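Local coordinates for protein Rv3592 (Mycobacterium tuberculosis, PDB 3HX9) that probably catalyses the oxidative opening of the heme porphyrin ring to mycobilin, releasing the iron, and here holds two hemes in its active site, at residues A[5-10]-A[85-90]. Residues are numbered along the deposited sequence; the frame is centred on the assembly and turned at random.
Sequences KINAIE and TGASLL. With HEM (protoporphyrin IX containing Fe), chain E.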
loop_
_atom_site.group_PDB
_atom_site.type_symbol
_atom_site.label_atom_id
_atom_site.label_comp_id
_atom_site.label_asym_id
_atom_site.label_seq_id
_atom_site.Cartn_x
_atom_site.Cartn_y
_atom_site.Cartn_z
ATOM N N LYS A 5 -1.149 -1.216 7.970
ATOM C CA LYS A 5 -0.486 -2.469 8.329
ATOM C C LYS A 5 -0.649 -3.414 7.153
ATOM O O LYS A 5 -1.761 -3.780 6.799
ATOM C CB LYS A 5 -1.170 -3.026 9.561
ATOM C CG LYS A 5 -1.215 -2.010 10.780
ATOM C CD LYS A 5 0.260 -1.713 11.316
ATOM C CE LYS A 5 0.326 -0.949 12.676
ATOM N NZ LYS A 5 -0.906 -0.341 12.736
ATOM N N ILE A 6 0.461 -3.840 6.539
ATOM C CA ILE A 6 0.327 -4.621 5.336
ATOM C C ILE A 6 0.839 -6.028 5.700
ATOM O O ILE A 6 1.993 -6.108 6.191
ATOM C CB ILE A 6 1.290 -4.062 4.252
ATOM C CG1 ILE A 6 0.968 -2.580 3.962
ATOM C CG2 ILE A 6 1.196 -4.968 2.922
ATOM C CD1 ILE A 6 1.562 -2.004 2.668
ATOM N N ASN A 7 0.034 -7.044 5.473
ATOM C CA ASN A 7 0.579 -8.415 5.524
ATOM C C ASN A 7 1.052 -8.756 4.157
ATOM O O ASN A 7 0.229 -8.863 3.246
ATOM C CB ASN A 7 -0.422 -9.413 6.097
ATOM C CG ASN A 7 0.280 -10.638 6.693
ATOM O OD1 ASN A 7 -0.198 -11.749 6.500
ATOM N ND2 ASN A 7 1.355 -10.420 7.404
ATOM N N ALA A 8 2.377 -8.968 4.000
ATOM C CA ALA A 8 2.903 -9.291 2.686
ATOM C C ALA A 8 3.085 -10.795 2.673
ATOM O O ALA A 8 3.999 -11.304 3.329
ATOM C CB ALA A 8 4.241 -8.512 2.359
ATOM N N ILE A 9 2.237 -11.493 1.933
ATOM C CA ILE A 9 2.077 -12.962 2.074
ATOM C C ILE A 9 2.629 -13.676 0.857
ATOM O O ILE A 9 2.473 -13.246 -0.292
ATOM C CB ILE A 9 0.656 -13.365 2.367
ATOM C CG1 ILE A 9 -0.309 -12.765 1.323
ATOM C CG2 ILE A 9 0.345 -12.869 3.726
ATOM C CD1 ILE A 9 -1.756 -13.268 1.475
ATOM N N GLU A 10 3.440 -14.669 1.153
ATOM C CA GLU A 10 4.077 -15.478 0.101
ATOM C C GLU A 10 3.095 -16.527 -0.379
ATOM O O GLU A 10 2.621 -17.330 0.391
ATOM C CB GLU A 10 5.350 -16.132 0.680
ATOM C CG GLU A 10 6.531 -15.125 0.814
ATOM C CD GLU A 10 7.452 -15.385 2.046
ATOM O OE1 GLU A 10 7.829 -14.414 2.779
ATOM O OE2 GLU A 10 7.788 -16.572 2.300
ATOM N N THR A 85 2.946 -19.464 2.210
ATOM C CA THR A 85 4.142 -20.094 2.778
ATOM C C THR A 85 5.018 -19.153 3.583
ATOM O O THR A 85 6.211 -19.422 3.840
ATOM C CB THR A 85 4.960 -20.748 1.644
ATOM O OG1 THR A 85 5.255 -19.779 0.646
ATOM C CG2 THR A 85 4.124 -21.860 0.968
ATOM N N GLY A 86 4.453 -18.028 3.996
ATOM C CA GLY A 86 5.188 -17.131 4.874
ATOM C C GLY A 86 4.471 -15.778 4.794
ATOM O O GLY A 86 3.631 -15.562 3.878
ATOM N N ALA A 87 4.795 -14.906 5.727
ATOM C CA ALA A 87 4.202 -13.563 5.713
ATOM C C ALA A 87 5.170 -12.617 6.429
ATOM O O ALA A 87 5.928 -13.028 7.366
ATOM C CB ALA A 87 2.883 -13.624 6.438
ATOM N N SER A 88 5.090 -11.339 6.078
ATOM C CA SER A 88 5.870 -10.306 6.747
ATOM C C SER A 88 4.893 -9.164 6.984
ATOM O O SER A 88 4.307 -8.700 6.037
ATOM C CB SER A 88 6.987 -9.775 5.849
ATOM O OG SER A 88 7.949 -10.837 5.612
ATOM N N LEU A 89 4.807 -8.692 8.216
ATOM C CA LEU A 89 3.946 -7.499 8.531
ATOM C C LEU A 89 4.781 -6.289 8.321
ATOM O O LEU A 89 5.866 -6.126 8.994
ATOM C CB LEU A 89 3.585 -7.552 10.034
ATOM C CG LEU A 89 2.670 -6.449 10.580
ATOM C CD1 LEU A 89 1.408 -6.306 9.770
ATOM C CD2 LEU A 89 2.355 -6.819 12.004
ATOM N N LEU A 90 4.325 -5.372 7.452
ATOM C CA LEU A 90 5.005 -4.158 7.162
ATOM C C LEU A 90 4.133 -3.061 7.760
ATOM O O LEU A 90 2.936 -3.012 7.458
ATOM C CB LEU A 90 5.171 -3.914 5.624
ATOM C CG LEU A 90 5.530 -5.177 4.845
ATOM C CD1 LEU A 90 5.528 -4.905 3.351
ATOM C CD2 LEU A 90 6.893 -5.780 5.307
HETATM C CHA HEM E . -3.437 -15.833 6.686
HETATM C CHB HEM E . -7.445 -13.192 5.887
HETATM C CHC HEM E . -5.192 -9.305 7.767
HETATM C CHD HEM E . -1.616 -12.195 9.318
HETATM C C1A HEM E . -4.678 -15.409 6.258
HETATM C C2A HEM E . -5.570 -16.220 5.463
HETATM C C3A HEM E . -6.677 -15.506 5.261
HETATM C C4A HEM E . -6.512 -14.230 5.864
HETATM C CMA HEM E . -7.918 -15.883 4.443
HETATM C CAA HEM E . -5.251 -17.664 4.978
HETATM C CBA HEM E . -4.455 -17.580 3.665
HETATM C CGA HEM E . -4.108 -18.913 3.019
HETATM O O1A HEM E . -2.929 -19.182 2.894
HETATM O O2A HEM E . -4.990 -19.688 2.636
HETATM C C1B HEM E . -7.146 -11.926 6.318
HETATM C C2B HEM E . -8.039 -10.790 6.160
HETATM C C3B HEM E . -7.409 -9.701 6.674
HETATM C C4B HEM E . -6.097 -10.117 7.152
HETATM C CMB HEM E . -9.450 -10.809 5.551
HETATM C CAB HEM E . -7.998 -8.293 6.649
HETATM C CBB HEM E . -7.701 -7.357 7.543
HETATM C C1C HEM E . -4.042 -9.760 8.362
HETATM C C2C HEM E . -3.059 -8.926 9.006
HETATM C C3C HEM E . -2.087 -9.777 9.375
HETATM C C4C HEM E . -2.421 -11.111 9.025
HETATM C CMC HEM E . -3.028 -7.387 9.094
HETATM C CAC HEM E . -0.801 -9.402 10.093
HETATM C CBC HEM E . -0.945 -8.816 11.286
HETATM C C1D HEM E . -1.758 -13.430 8.748
HETATM C C2D HEM E . -0.785 -14.471 8.882
HETATM C C3D HEM E . -1.345 -15.614 8.055
HETATM C C4D HEM E . -2.593 -15.125 7.489
HETATM C CMD HEM E . 0.521 -14.371 9.724
HETATM C CAD HEM E . -0.687 -16.984 7.840
HETATM C CBD HEM E . 0.196 -16.792 6.594
HETATM C CGD HEM E . 1.080 -18.037 6.423
HETATM O O1D HEM E . 0.743 -19.090 6.972
HETATM O O2D HEM E . 2.186 -18.008 5.841
HETATM N NA HEM E . -5.279 -14.162 6.489
HETATM N NB HEM E . -6.005 -11.491 6.926
HETATM N NC HEM E . -3.653 -11.100 8.407
HETATM N ND HEM E . -2.763 -13.829 7.887
HETATM FE FE HEM E . -4.253 -12.602 7.148
HETATM O O HOH W 1 6.745 -12.011 3.344
#
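I6 and L90 form an antiparallel hydrogen-bonded pair, each N–H meeting the other's carbonyl almost straight, with I6 N to L90 O at 2.8 Å. The ladder continues through A8 and S88, where the return bond from S88 N to A8 O is the more bent (N–H...O 146°), and goes on with E10 N to G86 O at 2.9 Å and T85 N to E10 O. Between these rungs N7–L89 and I9–A87 are non-hydrogen-bonded pairs, and CA–H groups lean on carbonyls, as A87 CA does on A8 O at 3.3 Å.

One water adds a bridge: it donates to A8 O and to E10 OE1 and accepts from S88 OG, linking both strands on the face that carries A8 and S88. The E10 carboxylate folds back over the G86 backbone.

Apolar contacts are modest. On that same face, I6 and L90 meet CB to CB and A8 CB touches L90 CD1 at 4.0 Å; on the other, I9 CG2 rests against A87 CB.

This second face lies against one of the two bound hemes, whose pocket N7, T85, G86 and L89 help to line. N7, its CG anti to the backbone N (chi1 -156°), lays its amide against the porphyrin, OD1 lying 3.2 Å from the meso carbon CHD, while its ND2 and OD1 both border A87 CB. L89 CD1 packs on the vinyl carbon CBC at 3.8 Å, and G86 N approaches propionate oxygen O2D at 2.9 Å; V83 and A84 give this heme backbone N–H hydrogen bonds.

Within the four-stranded antiparallel sheet of this dimeric α+β barrel, strand 3-9 is flanked by strand 87-99 and strand 51-57, the latter bonded through V53 and T55; K5 and L89 touch F63 of helix 60-68, and I6 meets F52 of the second subunit.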